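Side-chain contacts in 2-C-methyl-D-erythritol 2,4-cyclodiphosphate synthase (Francisella tularensis subsp. tularensis, PDB 3RE3), which probably converts 4-diphosphocytidyl-2-C-methyl-D-erythritol 2-phosphate to 2-C-methyl-D-erythritol 2,4-cyclodiphosphate with release of CMP, in isoprenoid precursor synthesis: residues I24-G28 / V29-Y33; H48-C51 / D52-G56; I104-A108 / P109-P113; C121-I125 / L126-I130. One frame throughout, in Å; residues are numbered along the deposited sequence.

Contact 1 of 4, residues I24-G28 / V29-Y33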
loop_
_atom_site.group_PDB
_atom_site.type_symbol
_atom_site.label_atom_id
_atom_site.label_comp_id
_atom_site.label_asym_id
_atom_site.label_seq_id
_atom_site.Cartn_x
_atom_site.Cartn_y
_atom_site.Cartn_z
ATOM N N ILE A 24 29.149 13.088 23.781
ATOM C CA ILE A 24 29.226 13.426 25.193
ATOM C C ILE A 24 30.322 12.652 25.892
ATOM O O ILE A 24 30.658 11.538 25.495
ATOM C CB ILE A 24 27.883 13.214 25.942
ATOM C CG1 ILE A 24 27.687 11.749 26.330
ATOM C CG2 ILE A 24 26.725 13.738 25.124
ATOM C CD1 ILE A 24 27.588 10.833 25.173
ATOM N N ILE A 25 30.881 13.263 26.932
ATOM C CA ILE A 25 31.812 12.572 27.798
ATOM C C ILE A 25 31.062 12.099 29.024
ATOM O O ILE A 25 30.250 12.831 29.571
ATOM C CB ILE A 25 32.901 13.494 28.270
ATOM C CG1 ILE A 25 33.246 14.502 27.177
ATOM C CG2 ILE A 25 34.109 12.682 28.707
ATOM C CD1 ILE A 25 34.197 13.984 26.165
ATOM N N ILE A 26 31.315 10.869 29.442
ATOM C CA ILE A 26 30.787 10.369 30.696
ATOM C C ILE A 26 31.843 9.515 31.379
ATOM O O ILE A 26 32.441 8.644 30.751
ATOM C CB ILE A 26 29.551 9.531 30.473
ATOM C CG1 ILE A 26 28.650 10.193 29.451
ATOM C CG2 ILE A 26 28.800 9.339 31.769
ATOM C CD1 ILE A 26 27.249 9.680 29.513
ATOM N N GLY A 27 32.070 9.760 32.663
ATOM C CA GLY A 27 33.105 9.048 33.384
ATOM C C GLY A 27 34.404 9.145 32.624
ATOM O O GLY A 27 35.169 8.182 32.544
ATOM N N GLY A 28 34.627 10.310 32.030
ATOM C CA GLY A 28 35.873 10.600 31.347
ATOM C C GLY A 28 36.055 9.968 29.978
ATOM O O GLY A 28 37.061 10.224 29.322
ATOM N N VAL A 29 35.105 9.148 29.534
ATOM C CA VAL A 29 35.202 8.581 28.188
ATOM C C VAL A 29 34.231 9.215 27.179
ATOM O O VAL A 29 33.053 9.423 27.478
ATOM C CB VAL A 29 35.088 7.032 28.172
ATOM C CG1 VAL A 29 34.587 6.512 29.497
ATOM C CG2 VAL A 29 34.193 6.579 27.046
ATOM N N GLU A 30 34.740 9.517 25.985
ATOM C CA GLU A 30 33.940 10.153 24.944
ATOM C C GLU A 30 33.127 9.118 24.190
ATOM O O GLU A 30 33.668 8.154 23.665
ATOM C CB GLU A 30 34.823 10.930 23.971
ATOM C CG GLU A 30 34.041 11.653 22.895
ATOM C CD GLU A 30 34.931 12.472 21.980
ATOM O OE1 GLU A 30 36.160 12.244 21.982
ATOM O OE2 GLU A 30 34.402 13.348 21.260
ATOM N N ILE A 31 31.821 9.323 24.154
ATOM C CA ILE A 31 30.907 8.380 23.544
ATOM C C ILE A 31 30.162 9.098 22.442
ATOM O O ILE A 31 29.397 10.017 22.706
ATOM C CB ILE A 31 29.865 7.883 24.555
ATOM C CG1 ILE A 31 30.524 7.155 25.725
ATOM C CG2 ILE A 31 28.841 6.981 23.883
ATOM C CD1 ILE A 31 29.527 6.809 26.815
ATOM N N ALA A 32 30.385 8.698 21.201
ATOM C CA ALA A 32 29.590 9.251 20.121
ATOM C C ALA A 32 28.244 8.546 20.143
ATOM O O ALA A 32 28.178 7.335 20.340
ATOM C CB ALA A 32 30.285 9.054 18.788
ATOM N N TYR A 33 27.169 9.296 19.962
ATOM C CA TYR A 33 25.864 8.667 19.926
ATOM C C TYR A 33 24.947 9.268 18.876
ATOM O O TYR A 33 25.301 10.222 18.181
ATOM C CB TYR A 33 25.191 8.803 21.278
ATOM C CG TYR A 33 24.925 10.234 21.631
ATOM C CD1 TYR A 33 23.813 10.899 21.132
ATOM C CD2 TYR A 33 25.795 10.931 22.448
ATOM C CE1 TYR A 33 23.573 12.220 21.451
ATOM C CE2 TYR A 33 25.566 12.243 22.776
ATOM C CZ TYR A 33 24.455 12.890 22.278
ATOM O OH TYR A 33 24.239 14.211 22.611
#
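Ile-24 and Ile-31 face each other across a tight antiparallel beta hairpin, a local contact in which strands 24-26 and 29-31 form a two-stranded sheet of their own. Their backbones make a hydrogen-bonded pair, with Ile-31 N giving a nearly straight bond of 2.8 Å to Ile-24 O. Ile-26 and Val-29 repeat the pattern next to the bend. Between these pairs, Ile-25 and Glu-30 form a non-hydrogen-bonded pair, and Ile-25 CA points its hydrogen at Val-29 O at 3.4 Å.

The bend is a type I' turn from Ile-26 to Val-29, the classic closure of a two-residue hairpin. Gly-27 and Gly-28 hold its middle positions, both with positive phi. Side chains then sort by face. On one, Ile-24 CD1 rests against Ile-31 CB at 3.8 Å; the placement of the poorly ordered Tyr-33 ring against Ile-24 is doubtful. On the other, the methyl CD1 of Ile-25 lies 3.8 Å from Glu-30 CB. The CG of Glu-30 is anti to the backbone N (chi1 -178°), and the extended chain carries the carboxylate away past Ile-25.

In the loop just before the hairpin, Asn-23 ND2 bonds weakly to Glu-30 OE2, and Tyr-33 OH weakly to Gln-22 O. Otherwise the hairpin is an outlying arm, about 33 Å from the chain centre to its own, inserted between strand 6-16 and helix 45-57.

Contact 2 of 4, residues H48-C51 / D52-G56. With NA (sodium ion), chain F; POP (pyrophosphate 2-), chain E.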
loop_
_atom_site.group_PDB
_atom_site.type_symbol
_atom_site.label_atom_id
_atom_site.label_comp_id
_atom_site.label_asym_id
_atom_site.label_seq_id
_atom_site.Cartn_x
_atom_site.Cartn_y
_atom_site.Cartn_z
ATOM N N HIS A 48 15.026 -2.275 1.639
ATOM C CA HIS A 48 14.360 -3.082 2.644
ATOM C C HIS A 48 12.941 -3.465 2.203
ATOM O O HIS A 48 12.606 -4.648 2.148
ATOM C CB HIS A 48 14.336 -2.346 3.987
ATOM C CG HIS A 48 13.903 -3.199 5.137
ATOM N ND1 HIS A 48 14.628 -3.297 6.302
ATOM C CD2 HIS A 48 12.810 -3.981 5.305
ATOM C CE1 HIS A 48 14.007 -4.112 7.138
ATOM N NE2 HIS A 48 12.904 -4.540 6.556
ATOM N N ALA A 49 12.117 -2.477 1.867
ATOM C CA ALA A 49 10.769 -2.774 1.421
ATOM C C ALA A 49 10.824 -3.665 0.162
ATOM O O ALA A 49 9.990 -4.551 -0.039
ATOM C CB ALA A 49 10.019 -1.492 1.143
ATOM N N LEU A 50 11.832 -3.433 -0.673
ATOM C CA LEU A 50 12.001 -4.179 -1.916
ATOM C C LEU A 50 12.284 -5.656 -1.661
ATOM O O LEU A 50 11.655 -6.509 -2.258
ATOM C CB LEU A 50 13.119 -3.568 -2.749
ATOM C CG LEU A 50 13.490 -4.305 -4.020
ATOM C CD1 LEU A 50 12.290 -4.386 -4.926
ATOM C CD2 LEU A 50 14.621 -3.584 -4.722
ATOM N N CYS A 51 13.232 -5.950 -0.774
ATOM C CA CYS A 51 13.502 -7.323 -0.361
ATOM C C CYS A 51 12.259 -7.978 0.215
ATOM O O CYS A 51 11.937 -9.111 -0.121
ATOM C CB CYS A 51 14.616 -7.361 0.674
ATOM S SG CYS A 51 16.230 -6.899 0.029
ATOM N N ASP A 52 11.572 -7.258 1.092
ATOM C CA ASP A 52 10.315 -7.729 1.648
ATOM C C ASP A 52 9.296 -8.089 0.565
ATOM O O ASP A 52 8.601 -9.090 0.689
ATOM C CB ASP A 52 9.718 -6.673 2.590
ATOM C CG ASP A 52 10.337 -6.704 3.980
ATOM O OD1 ASP A 52 11.014 -7.706 4.311
ATOM O OD2 ASP A 52 10.126 -5.733 4.748
ATOM N N ALA A 53 9.197 -7.278 -0.486
ATOM C CA ALA A 53 8.213 -7.519 -1.537
ATOM C C ALA A 53 8.534 -8.817 -2.277
ATOM O O ALA A 53 7.651 -9.624 -2.587
ATOM C CB ALA A 53 8.167 -6.347 -2.510
ATOM N N ILE A 54 9.815 -9.003 -2.552
ATOM C CA ILE A 54 10.279 -10.162 -3.294
ATOM C C ILE A 54 10.097 -11.452 -2.491
ATOM O O ILE A 54 9.521 -12.411 -2.987
ATOM C CB ILE A 54 11.725 -9.965 -3.761
ATOM C CG1 ILE A 54 11.738 -9.010 -4.958
ATOM C CG2 ILE A 54 12.360 -11.288 -4.136
ATOM C CD1 ILE A 54 13.102 -8.489 -5.335
ATOM N N LEU A 55 10.563 -11.471 -1.248
ATOM C CA LEU A 55 10.347 -12.628 -0.395
ATOM C C LEU A 55 8.865 -12.789 -0.165
ATOM O O LEU A 55 8.367 -13.900 -0.022
ATOM C CB LEU A 55 11.068 -12.467 0.931
ATOM C CG LEU A 55 12.568 -12.266 0.743
ATOM C CD1 LEU A 55 13.254 -11.814 2.007
ATOM C CD2 LEU A 55 13.198 -13.540 0.241
ATOM N N GLY A 56 8.154 -11.671 -0.131
ATOM C CA GLY A 56 6.714 -11.732 0.002
ATOM C C GLY A 56 6.085 -12.499 -1.149
ATOM O O GLY A 56 5.348 -13.453 -0.948
HETATM NA NA NA F . 2.884 -14.963 -1.381
HETATM P P1 POP E . 12.701 -0.740 9.595
HETATM O O1 POP E . 12.422 -2.123 9.052
HETATM O O2 POP E . 11.397 -0.113 10.035
HETATM O O3 POP E . 13.631 -0.851 10.779
HETATM O O POP E . 13.392 0.166 8.446
HETATM P P2 POP E . 14.985 0.433 8.326
HETATM O O4 POP E . 15.269 0.929 6.929
HETATM O O5 POP E . 15.433 1.467 9.335
HETATM O O6 POP E . 15.753 -0.852 8.538
#
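His-48 turns the edge of its imidazole to the carboxylate of Asp-52, one helical turn further on, with CD2 3.3 Å from OD2. Both belong to helix 45-57, and the pair illustrates i to i+4 neighbours on one helix face. With CG of His-48 anti to the backbone N (chi1 -169°), the ring projects outward from the helix and slants toward its C-terminal end, which brings CD2 to Asp-52. OD2 lies in the ring plane, while the carboxylate as a whole stands steeply to it, the two planes 79° apart.

One ring face is taken by the pyrophosphate, whose O1 is 3.2 Å from His-48 CE1. This is consistent with an active-site position: the equivalent histidine of YgbB family relatives binds zinc, and His-48 probably does the same. The other carboxylate oxygen of Asp-52, OD1, receives a hydrogen bond from Ile-63 N, which fixes the rotation of the group, and Lys-136 of a second subunit packs on it.

Beneath the side chains runs regular helical bonding, for example Asp-52 N to His-48 O at 3.0 Å. Toward helix 79-92, the methyls Leu-50 CD1 and Ile-54 CD1 meet at 4.2 Å, and Cys-51 joins them against Leu-83 and Ile-86. Ala-49 packs on Thr-154 and Val-156, and Ala-53 on Cys-158, of strand 151-161. At the far end, Gly-56 O binds a sodium ion at 2.9 Å, a site shared with Asn-99 OD1 of the second subunit.

Contact 3 of 4, residues I104-A108 / P109-P113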
loop_
_atom_site.group_PDB
_atom_site.type_symbol
_atom_site.label_atom_id
_atom_site.label_comp_id
_atom_site.label_asym_id
_atom_site.label_seq_id
_atom_site.Cartn_x
_atom_site.Cartn_y
_atom_site.Cartn_z
ATOM N N ILE A 104 8.348 6.118 -2.677
ATOM C CA ILE A 104 8.992 6.705 -1.517
ATOM C C ILE A 104 8.135 7.827 -0.955
ATOM O O ILE A 104 7.769 8.751 -1.675
ATOM C CB ILE A 104 10.353 7.281 -1.894
ATOM C CG1 ILE A 104 11.221 6.182 -2.508
ATOM C CG2 ILE A 104 11.017 7.922 -0.679
ATOM C CD1 ILE A 104 12.498 6.689 -3.101
ATOM N N ILE A 105 7.809 7.728 0.327
ATOM C CA ILE A 105 7.021 8.755 0.998
ATOM C C ILE A 105 7.874 9.575 1.959
ATOM O O ILE A 105 8.310 9.073 2.991
ATOM C CB ILE A 105 5.861 8.107 1.765
ATOM C CG1 ILE A 105 5.153 7.104 0.846
ATOM C CG2 ILE A 105 4.921 9.180 2.323
ATOM C CD1 ILE A 105 3.952 6.457 1.444
ATOM N N ALA A 106 8.128 10.830 1.602
ATOM C CA ALA A 106 9.003 11.690 2.405
ATOM C C ALA A 106 8.646 13.160 2.284
ATOM O O ALA A 106 8.311 13.620 1.201
ATOM C CB ALA A 106 10.424 11.490 1.988
ATOM N N GLN A 107 8.739 13.911 3.382
ATOM C CA GLN A 107 8.596 15.359 3.279
ATOM C C GLN A 107 9.934 15.923 2.828
ATOM O O GLN A 107 10.010 16.984 2.204
ATOM C CB GLN A 107 8.126 15.976 4.595
ATOM C CG GLN A 107 7.534 17.360 4.435
ATOM C CD GLN A 107 6.286 17.361 3.579
ATOM O OE1 GLN A 107 5.523 16.395 3.562
ATOM N NE2 GLN A 107 6.069 18.452 2.865
ATOM N N ALA A 108 10.984 15.166 3.133
ATOM C CA ALA A 108 12.344 15.488 2.720
ATOM C C ALA A 108 13.274 14.365 3.201
ATOM O O ALA A 108 12.855 13.528 4.001
ATOM C CB ALA A 108 12.767 16.843 3.277
ATOM N N PRO A 109 14.519 14.306 2.685
ATOM C CA PRO A 109 15.148 15.199 1.695
ATOM C C PRO A 109 14.493 15.126 0.324
ATOM O O PRO A 109 13.612 14.291 0.102
ATOM C CB PRO A 109 16.576 14.650 1.590
ATOM C CG PRO A 109 16.453 13.214 1.997
ATOM C CD PRO A 109 15.411 13.202 3.074
ATOM N N LYS A 110 14.949 15.955 -0.607
ATOM C CA LYS A 110 14.359 15.917 -1.932
ATOM C C LYS A 110 14.968 14.751 -2.724
ATOM O O LYS A 110 16.185 14.689 -2.933
ATOM C CB LYS A 110 14.515 17.253 -2.656
ATOM C CG LYS A 110 13.529 17.401 -3.803
ATOM C CD LYS A 110 13.981 18.431 -4.832
ATOM C CE LYS A 110 13.036 18.469 -6.038
ATOM N NZ LYS A 110 11.658 18.954 -5.697
HETATM N N MSE A 111 14.102 13.824 -3.136
HETATM C CA MSE A 111 14.489 12.587 -3.810
HETATM C C MSE A 111 14.767 12.764 -5.295
HETATM O O MSE A 111 15.610 12.075 -5.858
HETATM C CB MSE A 111 13.378 11.546 -3.672
HETATM C CG MSE A 111 13.062 11.139 -2.259
HETATM SE SE MSE A 111 14.593 10.386 -1.335
HETATM C CE MSE A 111 13.809 10.442 0.445
ATOM N N LEU A 112 14.047 13.686 -5.927
ATOM C CA LEU A 112 14.029 13.782 -7.382
ATOM C C LEU A 112 15.400 13.662 -8.074
ATOM O O LEU A 112 15.534 12.940 -9.067
ATOM C CB LEU A 112 13.327 15.067 -7.817
ATOM C CG LEU A 112 13.277 15.248 -9.336
ATOM C CD1 LEU A 112 12.442 14.147 -10.005
ATOM C CD2 LEU A 112 12.757 16.635 -9.695
ATOM N N PRO A 113 16.421 14.356 -7.556
ATOM C CA PRO A 113 17.750 14.277 -8.171
ATOM C C PRO A 113 18.382 12.880 -8.133
ATOM O O PRO A 113 19.197 12.571 -9.004
ATOM C CB PRO A 113 18.596 15.233 -7.312
ATOM C CG PRO A 113 17.636 16.084 -6.601
ATOM C CD PRO A 113 16.412 15.253 -6.392
#
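Ala-108 and Pro-109 are joined by a cis peptide, their CA atoms only 3.0 Å apart, and this kink helps turn the chain back after strand 96-105. No hydrogen bond links residues 104-108 to residues 109-113; the closeness of Ala-108 CA to Pro-109 O, 3.1 Å, follows from the cis geometry.

The side-chain contact across the bend is carried by Met-111. Present as selenomethionine, it is bent at its second torsion (chi2 -59°), which swings the SE-CE end round toward the strand. Its terminal methyl CE then touches Ile-104 at the strand end and Ala-106 just beyond it, both with CB directed toward the 109-113 side: Ala-106 CB lies at 3.9 Å and Ile-104 CG2 at 3.9 Å. The CG of Met-111 also approaches Ile-104 CG2, at 4.1 Å, so this one branch of the isoleucine is met both near the base and at the end of the methionine. Met-118 of helix 115-126 packs on both Ile-104 and Met-111, continuing the apolar layer, while Ala-137 of strand 133-138 touches Met-111.

Residues pointing the other way do different work. Gln-107 OE1 accepts a hydrogen bond from Arg-142 N, tying the bend to the neighbouring loop, and Ile-105 packs on Tyr-12 of the third subunit. In relatives the loop after this strand helps line the cytidine pocket of the active site, and this one probably does so too.

Contact 4 of 4, residues C121-I125 / L126-I130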
loop_
_atom_site.group_PDB
_atom_site.type_symbol
_atom_site.label_atom_id
_atom_site.label_comp_id
_atom_site.label_asym_id
_atom_site.label_seq_id
_atom_site.Cartn_x
_atom_site.Cartn_y
_atom_site.Cartn_z
ATOM N N CYS A 121 21.231 1.653 -10.258
ATOM C CA CYS A 121 21.883 0.873 -9.226
ATOM C C CYS A 121 21.168 -0.450 -8.987
ATOM O O CYS A 121 21.793 -1.499 -8.975
ATOM C CB CYS A 121 21.934 1.682 -7.921
ATOM S SG CYS A 121 22.451 0.759 -6.479
ATOM N N LEU A 122 19.858 -0.398 -8.785
ATOM C CA LEU A 122 19.125 -1.599 -8.429
ATOM C C LEU A 122 18.852 -2.489 -9.645
ATOM O O LEU A 122 18.921 -3.710 -9.549
ATOM C CB LEU A 122 17.821 -1.250 -7.714
ATOM C CG LEU A 122 17.821 -0.179 -6.616
ATOM C CD1 LEU A 122 16.383 0.159 -6.265
ATOM C CD2 LEU A 122 18.596 -0.586 -5.374
ATOM N N ALA A 123 18.529 -1.882 -10.777
ATOM C CA ALA A 123 18.339 -2.655 -11.995
ATOM C C ALA A 123 19.591 -3.481 -12.271
ATOM O O ALA A 123 19.511 -4.606 -12.766
ATOM C CB ALA A 123 18.044 -1.745 -13.182
ATOM N N ASN A 124 20.745 -2.898 -11.971
ATOM C CA ASN A 124 22.006 -3.563 -12.211
ATOM C C ASN A 124 22.149 -4.781 -11.324
ATOM O O ASN A 124 22.402 -5.877 -11.801
ATOM C CB ASN A 124 23.176 -2.606 -11.995
ATOM C CG ASN A 124 24.502 -3.207 -12.413
ATOM O OD1 ASN A 124 24.806 -3.294 -13.595
ATOM N ND2 ASN A 124 25.293 -3.628 -11.444
ATOM N N ILE A 125 21.978 -4.585 -10.025
ATOM C CA ILE A 125 22.148 -5.682 -9.072
ATOM C C ILE A 125 21.161 -6.799 -9.388
ATOM O O ILE A 125 21.479 -7.981 -9.280
ATOM C CB ILE A 125 21.917 -5.246 -7.620
ATOM C CG1 ILE A 125 22.999 -4.266 -7.182
ATOM C CG2 ILE A 125 21.899 -6.464 -6.701
ATOM C CD1 ILE A 125 22.469 -3.141 -6.331
ATOM N N LEU A 126 19.955 -6.404 -9.772
ATOM C CA LEU A 126 18.871 -7.336 -10.001
ATOM C C LEU A 126 18.914 -7.887 -11.417
ATOM O O LEU A 126 18.203 -8.838 -11.752
ATOM C CB LEU A 126 17.536 -6.648 -9.752
ATOM C CG LEU A 126 17.213 -6.323 -8.294
ATOM C CD1 LEU A 126 15.905 -5.552 -8.198
ATOM C CD2 LEU A 126 17.152 -7.614 -7.485
ATOM N N GLU A 127 19.750 -7.271 -12.245
ATOM C CA GLU A 127 19.920 -7.698 -13.624
ATOM C C GLU A 127 18.592 -7.705 -14.359
ATOM O O GLU A 127 18.197 -8.712 -14.935
ATOM C CB GLU A 127 20.565 -9.073 -13.655
ATOM C CG GLU A 127 21.898 -9.096 -12.955
ATOM C CD GLU A 127 22.378 -10.494 -12.689
ATOM O OE1 GLU A 127 22.421 -11.301 -13.650
ATOM O OE2 GLU A 127 22.695 -10.781 -11.512
ATOM N N ILE A 128 17.893 -6.578 -14.297
ATOM C CA ILE A 128 16.719 -6.340 -15.119
ATOM C C ILE A 128 16.917 -5.004 -15.819
ATOM O O ILE A 128 17.896 -4.299 -15.578
ATOM C CB ILE A 128 15.457 -6.205 -14.274
ATOM C CG1 ILE A 128 15.581 -4.967 -13.370
ATOM C CG2 ILE A 128 15.210 -7.455 -13.468
ATOM C CD1 ILE A 128 15.159 -5.191 -11.940
ATOM N N GLN A 129 15.961 -4.643 -16.658
ATOM C CA GLN A 129 15.997 -3.354 -17.326
ATOM C C GLN A 129 15.571 -2.237 -16.375
ATOM O O GLN A 129 14.721 -2.429 -15.501
ATOM C CB GLN A 129 15.097 -3.372 -18.563
ATOM C CG GLN A 129 15.570 -4.320 -19.639
ATOM C CD GLN A 129 17.053 -4.155 -19.917
ATOM O OE1 GLN A 129 17.487 -3.126 -20.444
ATOM N NE2 GLN A 129 17.843 -5.163 -19.546
ATOM N N ILE A 130 16.165 -1.067 -16.547
ATOM C CA ILE A 130 15.752 0.090 -15.775
ATOM C C ILE A 130 14.244 0.279 -15.906
ATOM O O ILE A 130 13.571 0.700 -14.959
ATOM C CB ILE A 130 16.492 1.361 -16.222
ATOM C CG1 ILE A 130 17.907 1.358 -15.655
ATOM C CG2 ILE A 130 15.790 2.604 -15.737
ATOM C CD1 ILE A 130 18.816 2.383 -16.301
#
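Ala-123 CB is the surface on which two later isoleucines close, with Ile-128 CG1 at 4.1 Å and Ile-130 CG1 at 4.0 Å. The chi1 of Ile-128 (64°) places CG1 between its backbone N and carbonyl carbon, and from there it also reaches Ala-123 CA, at 3.9 Å.

What brings these groups together is the Schellman motif that ends helix 115-126. Glu-127 leaves the helix with positive phi, and two amides fold back into the last turn. Ile-128 N bonds Ala-123 O at 3.0 Å, lying in the carbonyl plane; Glu-127 N reaches Asn-124 O at 3.0 Å from well above that carbonyl's plane, a less favourable direction. One step earlier, Leu-126 N still makes an ordinary helical bond to Leu-122 O. The apolar pairing of Ala-123 with Ile-128 is the side-chain signature of this cap.

Further out, Ile-133 covers Ala-123, Ile-100 takes Leu-126, and Ile-97 takes Ile-128, while Gln-132 OE1 accepts the amide of Gln-129, between the cap and strand 133-138.

Glu-127 CG runs past Asn-124 O at 3.5 Å, keeping its carboxylate by the helix C terminus. A negative group there is probably mildly unfavourable, and its ionisation may be slightly disfavoured, though Lys-87 of helix 79-92, which touches the Glu-127 side chain, may partly offset this. The cap thus rests on backbone bonds and apolar contact rather than on charge.

Read from the N terminus, the four contacts come strictly in series, none nesting in or crossing another. Contact 1 closes a hairpin on an arm whose nearest atoms stay about 18 Å or more from the others. Contact 2 closes no loop but spans turns of helix 45-57, by the pyrophosphate at one end and a subunit-bridging sodium at the other. Contacts 3 and 4 bracket helix 115-126 in a beta-alpha-beta crossover between parallel strands 96-105 and 133-138, the first turning the chain out of a strand, the second ending the helix. Contacts 2 and 4 meet directly, Leu-50 CD2 lying 4.2 Å from Leu-126 CD1, which packs helix 45-57 against the C-terminal end of helix 115-126.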